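Long-range contacts in plasmodium falciparum gamete antigen 27/25 (Plasmodium falciparum, PDB 1N81), which is a gametocyte protein essential for the sexual development of the malaria parasite, of unknown molecular function but probably able to dimerise: residues S12-K17 with V173-I178; G19-H24 with Y64-I69; Y105-Q110 with Y148-K153. One frame throughout, in Å; residues are numbered along the deposited sequence.

Contact 1. Residues S12-K17 with V173-I178; sequences SPRIRK and VVDSYI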
loop_
_atom_site.group_PDB
_atom_site.type_symbol
_atom_site.label_atom_id
_atom_site.label_comp_id
_atom_site.label_asym_id
_atom_site.label_seq_id
_atom_site.Cartn_x
_atom_site.Cartn_y
_atom_site.Cartn_z
ATOM N N SER A 12 -4.697 -12.670 4.638
ATOM C CA SER A 12 -4.908 -13.138 3.266
ATOM C C SER A 12 -3.607 -13.129 2.456
ATOM O O SER A 12 -2.901 -12.118 2.434
ATOM C CB SER A 12 -5.925 -12.248 2.547
ATOM O OG SER A 12 -5.743 -12.382 1.147
ATOM N N PRO A 13 -3.274 -14.242 1.766
ATOM C CA PRO A 13 -2.030 -14.227 0.992
ATOM C C PRO A 13 -2.095 -13.182 -0.122
ATOM O O PRO A 13 -1.053 -12.676 -0.552
ATOM C CB PRO A 13 -1.930 -15.651 0.439
ATOM C CG PRO A 13 -2.625 -16.459 1.516
ATOM C CD PRO A 13 -3.840 -15.602 1.820
ATOM N N ARG A 14 -3.305 -12.867 -0.592
ATOM C CA ARG A 14 -3.454 -11.856 -1.645
ATOM C C ARG A 14 -3.022 -10.462 -1.141
ATOM O O ARG A 14 -2.361 -9.712 -1.866
ATOM C CB ARG A 14 -4.898 -11.740 -2.125
ATOM C CG ARG A 14 -4.958 -10.797 -3.297
ATOM C CD ARG A 14 -6.366 -10.540 -3.813
ATOM N NE ARG A 14 -6.199 -10.273 -5.218
ATOM C CZ ARG A 14 -6.589 -9.174 -5.812
ATOM N NH1 ARG A 14 -7.198 -8.235 -5.115
ATOM N NH2 ARG A 14 -6.317 -8.992 -7.084
ATOM N N ILE A 15 -3.407 -10.136 0.087
ATOM C CA ILE A 15 -3.028 -8.863 0.706
ATOM C C ILE A 15 -1.501 -8.835 0.828
ATOM O O ILE A 15 -0.839 -7.871 0.438
ATOM C CB ILE A 15 -3.634 -8.746 2.102
ATOM C CG1 ILE A 15 -5.140 -8.476 1.986
ATOM C CG2 ILE A 15 -2.953 -7.629 2.886
ATOM C CD1 ILE A 15 -5.464 -7.064 1.521
ATOM N N ARG A 16 -0.948 -9.931 1.335
ATOM C CA ARG A 16 0.500 -10.045 1.529
ATOM C C ARG A 16 1.270 -9.841 0.226
ATOM O O ARG A 16 2.246 -9.082 0.194
ATOM C CB ARG A 16 0.808 -11.414 2.163
ATOM C CG ARG A 16 2.259 -11.765 2.419
ATOM C CD ARG A 16 2.303 -13.066 3.247
ATOM N NE ARG A 16 3.655 -13.469 3.648
ATOM C CZ ARG A 16 3.922 -14.303 4.651
ATOM N NH1 ARG A 16 2.933 -14.827 5.366
ATOM N NH2 ARG A 16 5.180 -14.611 4.943
ATOM N N LYS A 17 0.840 -10.511 -0.850
ATOM C CA LYS A 17 1.527 -10.360 -2.132
ATOM C C LYS A 17 1.308 -9.013 -2.830
ATOM O O LYS A 17 2.270 -8.392 -3.304
ATOM C CB LYS A 17 1.153 -11.491 -3.100
ATOM C CG LYS A 17 1.698 -12.860 -2.655
ATOM C CD LYS A 17 1.132 -13.985 -3.492
ATOM C CE LYS A 17 1.581 -15.346 -2.994
ATOM N NZ LYS A 17 0.830 -16.421 -3.702
ATOM N N VAL A 173 -8.227 -4.389 -3.324
ATOM C CA VAL A 173 -7.530 -5.658 -3.210
ATOM C C VAL A 173 -8.155 -6.814 -2.451
ATOM O O VAL A 173 -8.028 -7.953 -2.879
ATOM C CB VAL A 173 -6.082 -5.376 -2.676
ATOM C CG1 VAL A 173 -5.270 -6.669 -2.593
ATOM C CG2 VAL A 173 -5.390 -4.339 -3.610
ATOM N N VAL A 174 -8.811 -6.531 -1.336
ATOM C CA VAL A 174 -9.442 -7.574 -0.540
ATOM C C VAL A 174 -10.416 -8.341 -1.428
ATOM O O VAL A 174 -11.196 -7.727 -2.168
ATOM C CB VAL A 174 -10.228 -6.977 0.649
ATOM C CG1 VAL A 174 -10.970 -8.094 1.404
ATOM C CG2 VAL A 174 -9.263 -6.263 1.611
ATOM N N ASP A 175 -10.369 -9.672 -1.354
ATOM C CA ASP A 175 -11.248 -10.532 -2.144
ATOM C C ASP A 175 -11.772 -11.704 -1.325
ATOM O O ASP A 175 -12.493 -12.555 -1.848
ATOM C CB ASP A 175 -10.512 -11.078 -3.376
ATOM C CG ASP A 175 -9.499 -12.165 -3.022
ATOM O OD1 ASP A 175 -8.925 -12.792 -3.936
ATOM O OD2 ASP A 175 -9.276 -12.390 -1.823
ATOM N N SER A 176 -11.440 -11.735 -0.039
ATOM C CA SER A 176 -11.849 -12.839 0.829
ATOM C C SER A 176 -13.359 -13.023 1.010
ATOM O O SER A 176 -13.811 -14.114 1.298
ATOM C CB SER A 176 -11.213 -12.685 2.217
ATOM O OG SER A 176 -11.753 -11.553 2.887
ATOM N N TYR A 177 -14.135 -11.963 0.856
ATOM C CA TYR A 177 -15.579 -12.063 1.038
ATOM C C TYR A 177 -16.329 -12.303 -0.295
ATOM O O TYR A 177 -17.544 -12.442 -0.300
ATOM C CB TYR A 177 -16.083 -10.780 1.667
ATOM C CG TYR A 177 -15.908 -9.602 0.729
ATOM C CD1 TYR A 177 -16.881 -9.281 -0.235
ATOM C CD2 TYR A 177 -14.718 -8.870 0.735
ATOM C CE1 TYR A 177 -16.646 -8.248 -1.182
ATOM C CE2 TYR A 177 -14.475 -7.846 -0.192
ATOM C CZ TYR A 177 -15.427 -7.535 -1.147
ATOM O OH TYR A 177 -15.118 -6.529 -2.038
ATOM N N ILE A 178 -15.601 -12.348 -1.408
ATOM C CA ILE A 178 -16.190 -12.518 -2.740
ATOM C C ILE A 178 -16.615 -13.938 -3.145
ATOM O O ILE A 178 -15.867 -14.881 -2.965
ATOM C CB ILE A 178 -15.212 -11.966 -3.838
ATOM C CG1 ILE A 178 -15.175 -10.437 -3.763
ATOM C CG2 ILE A 178 -15.640 -12.428 -5.226
ATOM C CD1 ILE A 178 -14.159 -9.785 -4.670
HETATM O O HOH W 1 -7.840 -13.811 0.111
#
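Ile15 and Val174 bring the two backbones closest, with Ile15 CA 6.7 Å from Val174 CA. Residues 13-17 begin helix 13-35, and Ser12 is its N-cap. Ser12 OG accepts weak bonds from Arg14 N and Ile15 N. On the other side, Val174 is the first residue to leave the helical conformation after helix 156-173. A type I beta turn follows from Asp175 to Ile178. The contact therefore joins the start of one helix to the end of another.

Arg14 has the largest area buried by residues 173-178. Its CG is anti to the backbone N (chi1 -174°), and the chain runs extended from CG to NE. The edge of the guanidinium meets the Val173 carbonyl. Arg14 NH1 donates to Val173 O at 2.4 Å, so short that the exact length is doubtful. This carbonyl belongs to the last helical residue, and the helix end would probably suit a positive charge. Asp175 OD1 lies 3.9 Å from Arg14 NE. It sits well out of the guanidinium plane with no N-H aimed at it, so this long salt bridge rests on charge alone. Asp175 OD2 accepts from a water at 2.8 Å. The same water is hydrogen-bonded to Ser12 OG at 2.7 Å and links the N-cap to the carboxylate. Ile15 adds apolar packing, with CD1 3.9 Å from Val174 CG2 and 4.1 Å from Val173 CG1.

Two more helices flank the junction. Ile15 also touches Glu114 and Ser117 of helix 96-122, while Val174 rests on Met133 of helix 126-133.

Contact 2. Residues G19-H24 with Y64-I69; sequences GDIEFH and YNYFLI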
loop_
_atom_site.group_PDB
_atom_site.type_symbol
_atom_site.label_atom_id
_atom_site.label_comp_id
_atom_site.label_asym_id
_atom_site.label_seq_id
_atom_site.Cartn_x
_atom_site.Cartn_y
_atom_site.Cartn_z
ATOM N N GLY A 19 0.446 -6.294 -1.449
ATOM C CA GLY A 19 1.107 -5.314 -0.619
ATOM C C GLY A 19 2.609 -5.346 -0.918
ATOM O O GLY A 19 3.207 -4.312 -1.191
ATOM N N ASP A 20 3.231 -6.527 -0.887
ATOM C CA ASP A 20 4.670 -6.597 -1.175
ATOM C C ASP A 20 5.009 -6.039 -2.524
ATOM O O ASP A 20 6.001 -5.306 -2.682
ATOM C CB ASP A 20 5.200 -8.036 -1.054
ATOM C CG ASP A 20 5.494 -8.414 0.394
ATOM O OD1 ASP A 20 5.414 -7.506 1.258
ATOM O OD2 ASP A 20 5.817 -9.588 0.678
ATOM N N ILE A 21 4.181 -6.363 -3.504
ATOM C CA ILE A 21 4.399 -5.877 -4.849
ATOM C C ILE A 21 4.400 -4.335 -4.964
ATOM O O ILE A 21 5.346 -3.739 -5.501
ATOM C CB ILE A 21 3.332 -6.450 -5.793
ATOM C CG1 ILE A 21 3.643 -7.934 -6.064
ATOM C CG2 ILE A 21 3.280 -5.648 -7.084
ATOM C CD1 ILE A 21 2.467 -8.708 -6.598
ATOM N N GLU A 22 3.345 -3.719 -4.448
ATOM C CA GLU A 22 3.160 -2.266 -4.473
ATOM C C GLU A 22 4.222 -1.527 -3.667
ATOM O O GLU A 22 4.814 -0.561 -4.134
ATOM C CB GLU A 22 1.782 -1.902 -3.884
ATOM C CG GLU A 22 1.600 -0.392 -3.606
ATOM C CD GLU A 22 0.136 0.071 -3.573
ATOM O OE1 GLU A 22 -0.114 1.259 -3.249
ATOM O OE2 GLU A 22 -0.763 -0.735 -3.882
ATOM N N PHE A 23 4.474 -1.989 -2.451
ATOM C CA PHE A 23 5.432 -1.277 -1.636
ATOM C C PHE A 23 6.893 -1.471 -2.039
ATOM O O PHE A 23 7.672 -0.544 -1.898
ATOM C CB PHE A 23 5.178 -1.580 -0.142
ATOM C CG PHE A 23 3.942 -0.893 0.405
ATOM C CD1 PHE A 23 2.703 -1.542 0.408
ATOM C CD2 PHE A 23 3.996 0.435 0.819
ATOM C CE1 PHE A 23 1.528 -0.881 0.814
ATOM C CE2 PHE A 23 2.811 1.129 1.236
ATOM C CZ PHE A 23 1.571 0.458 1.232
ATOM N N HIS A 24 7.276 -2.648 -2.542
ATOM C CA HIS A 24 8.667 -2.813 -2.984
ATOM C C HIS A 24 8.839 -2.077 -4.290
ATOM O O HIS A 24 9.891 -1.477 -4.553
ATOM C CB HIS A 24 9.043 -4.289 -3.156
ATOM C CG HIS A 24 9.344 -4.976 -1.861
ATOM N ND1 HIS A 24 10.619 -5.050 -1.338
ATOM C CD2 HIS A 24 8.529 -5.547 -0.937
ATOM C CE1 HIS A 24 10.574 -5.630 -0.152
ATOM N NE2 HIS A 24 9.316 -5.942 0.119
ATOM N N TYR A 64 7.589 -11.463 -6.982
ATOM C CA TYR A 64 6.792 -12.172 -5.991
ATOM C C TYR A 64 5.906 -13.210 -6.651
ATOM O O TYR A 64 4.979 -13.706 -6.031
ATOM C CB TYR A 64 5.929 -11.217 -5.155
ATOM C CG TYR A 64 6.776 -10.358 -4.260
ATOM C CD1 TYR A 64 7.323 -9.160 -4.728
ATOM C CD2 TYR A 64 7.128 -10.793 -2.974
ATOM C CE1 TYR A 64 8.213 -8.415 -3.942
ATOM C CE2 TYR A 64 8.012 -10.056 -2.180
ATOM C CZ TYR A 64 8.554 -8.871 -2.675
ATOM O OH TYR A 64 9.471 -8.168 -1.943
ATOM N N ASN A 65 6.189 -13.522 -7.917
ATOM C CA ASN A 65 5.430 -14.530 -8.653
ATOM C C ASN A 65 3.935 -14.395 -8.452
ATOM O O ASN A 65 3.260 -15.363 -8.116
ATOM C CB ASN A 65 5.838 -15.936 -8.209
ATOM C CG ASN A 65 7.320 -16.129 -8.222
ATOM O OD1 ASN A 65 7.960 -16.048 -9.273
ATOM N ND2 ASN A 65 7.891 -16.379 -7.048
ATOM N N TYR A 66 3.400 -13.205 -8.654
ATOM C CA TYR A 66 1.976 -13.034 -8.472
ATOM C C TYR A 66 1.473 -12.184 -9.615
ATOM O O TYR A 66 1.686 -10.964 -9.634
ATOM C CB TYR A 66 1.700 -12.363 -7.125
ATOM C CG TYR A 66 0.235 -12.415 -6.743
ATOM C CD1 TYR A 66 -0.356 -13.604 -6.278
ATOM C CD2 TYR A 66 -0.578 -11.310 -6.927
ATOM C CE1 TYR A 66 -1.742 -13.672 -6.011
ATOM C CE2 TYR A 66 -1.955 -11.365 -6.672
ATOM C CZ TYR A 66 -2.533 -12.548 -6.216
ATOM O OH TYR A 66 -3.896 -12.565 -5.979
ATOM N N PHE A 67 0.800 -12.823 -10.565
ATOM C CA PHE A 67 0.298 -12.127 -11.743
ATOM C C PHE A 67 -1.212 -11.977 -11.805
ATOM O O PHE A 67 -1.764 -11.637 -12.847
ATOM C CB PHE A 67 0.823 -12.824 -13.007
ATOM C CG PHE A 67 2.323 -12.962 -13.026
ATOM C CD1 PHE A 67 2.946 -14.045 -12.424
ATOM C CD2 PHE A 67 3.115 -11.957 -13.578
ATOM C CE1 PHE A 67 4.346 -14.125 -12.365
ATOM C CE2 PHE A 67 4.505 -12.024 -13.522
ATOM C CZ PHE A 67 5.124 -13.109 -12.914
ATOM N N LEU A 68 -1.876 -12.197 -10.677
ATOM C CA LEU A 68 -3.326 -12.092 -10.603
ATOM C C LEU A 68 -3.844 -10.696 -10.280
ATOM O O LEU A 68 -4.709 -10.523 -9.423
ATOM C CB LEU A 68 -3.838 -13.093 -9.571
ATOM C CG LEU A 68 -4.265 -14.502 -10.033
ATOM C CD1 LEU A 68 -3.769 -14.860 -11.452
ATOM C CD2 LEU A 68 -3.786 -15.491 -9.006
ATOM N N ILE A 69 -3.348 -9.688 -10.977
ATOM C CA ILE A 69 -3.816 -8.334 -10.700
ATOM C C ILE A 69 -4.558 -7.727 -11.891
ATOM O O ILE A 69 -3.946 -7.458 -12.923
ATOM C CB ILE A 69 -2.625 -7.426 -10.267
ATOM C CG1 ILE A 69 -1.999 -7.978 -8.966
ATOM C CG2 ILE A 69 -3.112 -5.997 -10.025
ATOM C CD1 ILE A 69 -0.787 -7.224 -8.455
#
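Asp20 and Tyr64 make a CH-pi contact. Asp20 CB lies over one face of the phenol ring, 3.8 Å from its centroid and 17° off the normal. It is offset toward the rim, nearest CE2. The Asp20 carboxylate is tilted 47° to the ring. Asp20 OD2 is 3.6 Å from Tyr64 CE2, while OD1 is hydrogen-bonded to Gln110 NE2.

The aromatic contact is between His24 and Tyr64. The two side chains cross at about a right angle, and the ring planes meet obliquely at 44°. Tyr64 OH sits over one face of the imidazole, 3.0 Å from His24 CD2. The phenol therefore reaches from Asp20 to His24, one helical turn further on.

Apolar packing centres on Ile21. It slides past Tyr64 in the opposite direction, with Ile21 CG1 4.1 Å from Tyr64 CD1. Ile21 CD1 reaches the later part of the loop, 3.8 Å from Tyr66 CB and 4.0 Å from Ile69 CD1. Ile21 thus touches three loop residues, Tyr64, Tyr66 and Ile69.

The loop leaves helix 50-63 through a Schellman motif, with Asn65 (positive phi) as its C-prime residue and Tyr66 N bonded to Gln61 O. Leu68 then centres an inverse gamma turn.

The loop packs against helix 13-35 on its way from helix 50-63 to helix 71-89. Ile21 and Ile69 both touch Gln61 of helix 50-63, and Ile69 also touches Gln74 and Ile77 of helix 71-89.

Contact 3. Residues Y105-Q110 with Y148-K153; sequences YLWVEQ and YVKDVK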
loop_
_atom_site.group_PDB
_atom_site.type_symbol
_atom_site.label_atom_id
_atom_site.label_comp_id
_atom_site.label_asym_id
_atom_site.label_seq_id
_atom_site.Cartn_x
_atom_site.Cartn_y
_atom_site.Cartn_z
ATOM N N TYR A 105 8.273 4.743 6.461
ATOM C CA TYR A 105 6.939 5.275 6.215
ATOM C C TYR A 105 6.155 4.221 5.405
ATOM O O TYR A 105 4.957 4.013 5.629
ATOM C CB TYR A 105 7.025 6.563 5.395
ATOM C CG TYR A 105 7.474 7.789 6.155
ATOM C CD1 TYR A 105 8.630 7.778 6.948
ATOM C CD2 TYR A 105 6.791 8.981 6.011
ATOM C CE1 TYR A 105 9.084 8.935 7.560
ATOM C CE2 TYR A 105 7.229 10.141 6.611
ATOM C CZ TYR A 105 8.371 10.119 7.383
ATOM O OH TYR A 105 8.770 11.286 7.976
ATOM N N LEU A 106 6.843 3.564 4.467
ATOM C CA LEU A 106 6.216 2.560 3.623
ATOM C C LEU A 106 5.787 1.404 4.505
ATOM O O LEU A 106 4.693 0.867 4.364
ATOM C CB LEU A 106 7.197 2.064 2.534
ATOM C CG LEU A 106 7.578 3.094 1.440
ATOM C CD1 LEU A 106 8.515 2.463 0.425
ATOM C CD2 LEU A 106 6.330 3.635 0.726
ATOM N N TRP A 107 6.664 1.039 5.427
ATOM C CA TRP A 107 6.422 -0.060 6.354
ATOM C C TRP A 107 5.166 0.205 7.168
ATOM O O TRP A 107 4.316 -0.680 7.327
ATOM C CB TRP A 107 7.616 -0.196 7.304
ATOM C CG TRP A 107 7.617 -1.378 8.189
ATOM C CD1 TRP A 107 8.253 -2.567 7.960
ATOM C CD2 TRP A 107 6.952 -1.517 9.474
ATOM N NE1 TRP A 107 8.032 -3.433 9.012
ATOM C CE2 TRP A 107 7.247 -2.819 9.949
ATOM C CE3 TRP A 107 6.159 -0.672 10.253
ATOM C CZ2 TRP A 107 6.745 -3.299 11.176
ATOM C CZ3 TRP A 107 5.664 -1.142 11.468
ATOM C CH2 TRP A 107 5.963 -2.448 11.922
ATOM N N VAL A 108 5.069 1.422 7.691
ATOM C CA VAL A 108 3.939 1.806 8.503
ATOM C C VAL A 108 2.626 1.655 7.737
ATOM O O VAL A 108 1.682 1.044 8.224
ATOM C CB VAL A 108 4.102 3.247 8.996
ATOM C CG1 VAL A 108 2.738 3.778 9.550
ATOM C CG2 VAL A 108 5.224 3.281 10.106
ATOM N N GLU A 109 2.591 2.186 6.527
ATOM C CA GLU A 109 1.398 2.115 5.704
ATOM C C GLU A 109 1.071 0.646 5.390
ATOM O O GLU A 109 -0.091 0.217 5.524
ATOM C CB GLU A 109 1.591 2.927 4.409
ATOM C CG GLU A 109 0.320 3.022 3.558
ATOM C CD GLU A 109 0.478 3.894 2.320
ATOM O OE1 GLU A 109 -0.453 3.896 1.493
ATOM O OE2 GLU A 109 1.513 4.580 2.158
ATOM N N GLN A 110 2.080 -0.139 5.020
ATOM C CA GLN A 110 1.810 -1.540 4.695
ATOM C C GLN A 110 1.280 -2.312 5.921
ATOM O O GLN A 110 0.308 -3.089 5.830
ATOM C CB GLN A 110 3.044 -2.217 4.087
ATOM C CG GLN A 110 2.741 -3.630 3.642
ATOM C CD GLN A 110 3.857 -4.268 2.857
ATOM O OE1 GLN A 110 4.970 -3.767 2.819
ATOM N NE2 GLN A 110 3.557 -5.389 2.225
ATOM N N TYR A 148 4.925 5.179 16.149
ATOM C CA TYR A 148 5.664 5.097 17.418
ATOM C C TYR A 148 6.679 3.969 17.376
ATOM O O TYR A 148 7.866 4.164 17.647
ATOM C CB TYR A 148 4.704 4.881 18.594
ATOM C CG TYR A 148 5.419 4.604 19.905
ATOM C CD1 TYR A 148 6.159 5.598 20.532
ATOM C CD2 TYR A 148 5.437 3.315 20.460
ATOM C CE1 TYR A 148 6.914 5.326 21.681
ATOM C CE2 TYR A 148 6.185 3.023 21.605
ATOM C CZ TYR A 148 6.922 4.047 22.205
ATOM O OH TYR A 148 7.656 3.791 23.329
ATOM N N VAL A 149 6.211 2.785 17.003
ATOM C CA VAL A 149 7.062 1.614 16.927
ATOM C C VAL A 149 8.229 1.746 15.956
ATOM O O VAL A 149 9.333 1.276 16.222
ATOM C CB VAL A 149 6.235 0.391 16.525
ATOM C CG1 VAL A 149 7.117 -0.670 15.924
ATOM C CG2 VAL A 149 5.506 -0.150 17.747
ATOM N N LYS A 150 7.995 2.406 14.834
ATOM C CA LYS A 150 9.023 2.526 13.810
ATOM C C LYS A 150 9.780 3.854 13.928
ATOM O O LYS A 150 10.669 4.163 13.131
ATOM C CB LYS A 150 8.351 2.389 12.434
ATOM C CG LYS A 150 9.124 1.605 11.391
ATOM C CD LYS A 150 9.341 0.152 11.776
ATOM C CE LYS A 150 10.311 -0.466 10.788
ATOM N NZ LYS A 150 10.952 -1.713 11.260
ATOM N N ASP A 151 9.419 4.624 14.945
ATOM C CA ASP A 151 10.021 5.921 15.191
ATOM C C ASP A 151 9.954 6.850 13.973
ATOM O O ASP A 151 10.967 7.284 13.453
ATOM C CB ASP A 151 11.475 5.743 15.660
ATOM C CG ASP A 151 12.103 7.044 16.121
ATOM O OD1 ASP A 151 11.418 7.832 16.809
ATOM O OD2 ASP A 151 13.292 7.274 15.801
ATOM N N VAL A 152 8.754 7.150 13.508
ATOM C CA VAL A 152 8.606 8.068 12.390
ATOM C C VAL A 152 7.407 8.927 12.715
ATOM O O VAL A 152 6.609 8.559 13.574
ATOM C CB VAL A 152 8.331 7.343 11.028
ATOM C CG1 VAL A 152 9.544 6.580 10.571
ATOM C CG2 VAL A 152 7.162 6.397 11.157
ATOM N N LYS A 153 7.289 10.076 12.056
ATOM C CA LYS A 153 6.141 10.938 12.254
ATOM C C LYS A 153 5.702 11.523 10.912
ATOM O O LYS A 153 6.436 12.279 10.278
ATOM C CB LYS A 153 6.459 12.082 13.226
ATOM C CG LYS A 153 5.262 12.494 14.103
ATOM C CD LYS A 153 3.937 12.477 13.339
ATOM C CE LYS A 153 2.732 12.767 14.236
ATOM N NZ LYS A 153 2.573 14.222 14.515
HETATM O O HOH W 2 7.378 13.276 7.629
HETATM O O HOH W 3 9.170 11.036 10.499
#
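Trp107 offers one indole face to the Lys150 side chain. Lys150 CD lies over the six-membered ring, 3.8 Å from its centroid and 17° off the normal. Lys150 NZ lies over the five-membered ring, 4.1 Å from that centroid, in a cation-pi contact. The lysine crosses the indole at about a right angle, with a bend at chi2 (63°) that places CD.

The Tyr105 ring meets Val152 obliquely, Tyr105 CE1 being 3.9 Å from Val152 CG1. A water lies at the ring edge, in the plane. Tyr105 OH donates to this water at 2.5 Å, and the water donates in turn to Lys153 O. A second water donates to Tyr105 OH at 2.6 Å and accepts from Lys153 N. Two water bridges thus tie one phenol hydroxyl to the backbone of Lys153.

Val108 touches both Lys150 and Val152 through CG2, which is 3.8 Å from Val152 CG2 and 4.0 Å from Lys150 CB. Asp151, with positive phi, forms a Schellman motif at the end of helix 136-150. The CB atoms of Lys150 and Val152, on either side of it in sequence, are directed toward helix 96-122.

The contact packs the end of helix 136-150 and the following loop onto helix 96-122. Val108 also touches Phe143 of helix 136-150, and the Tyr105 ring is edge-to-face with Tyr88 of helix 71-89.

In the fold
Contacts 1 and 2 share helix 13-35 and have centres 12 Å apart. Arg14 couples them: its NH2 lies 3.2 Å from Leu68 O, a probable hydrogen bond. Its NE bonds weakly to Tyr66 OH. Lys17 also packs on Tyr66. Contact 3 is further off, about 20 Å from contact 2 and 22 Å from contact 1, centre to centre. It still touches contact 2, because Asp20 OD1 is 3.0 Å from Gln110 NE2 and Phe23 packs on Glu109. Contacts 1 and 3 do not touch. Along the chain, contact 1 spans both others, and contact 2 closes before contact 3 opens. Contacts 1 and 2 involve helix 13-35; contact 3 joins helix 96-122 to helix 136-150.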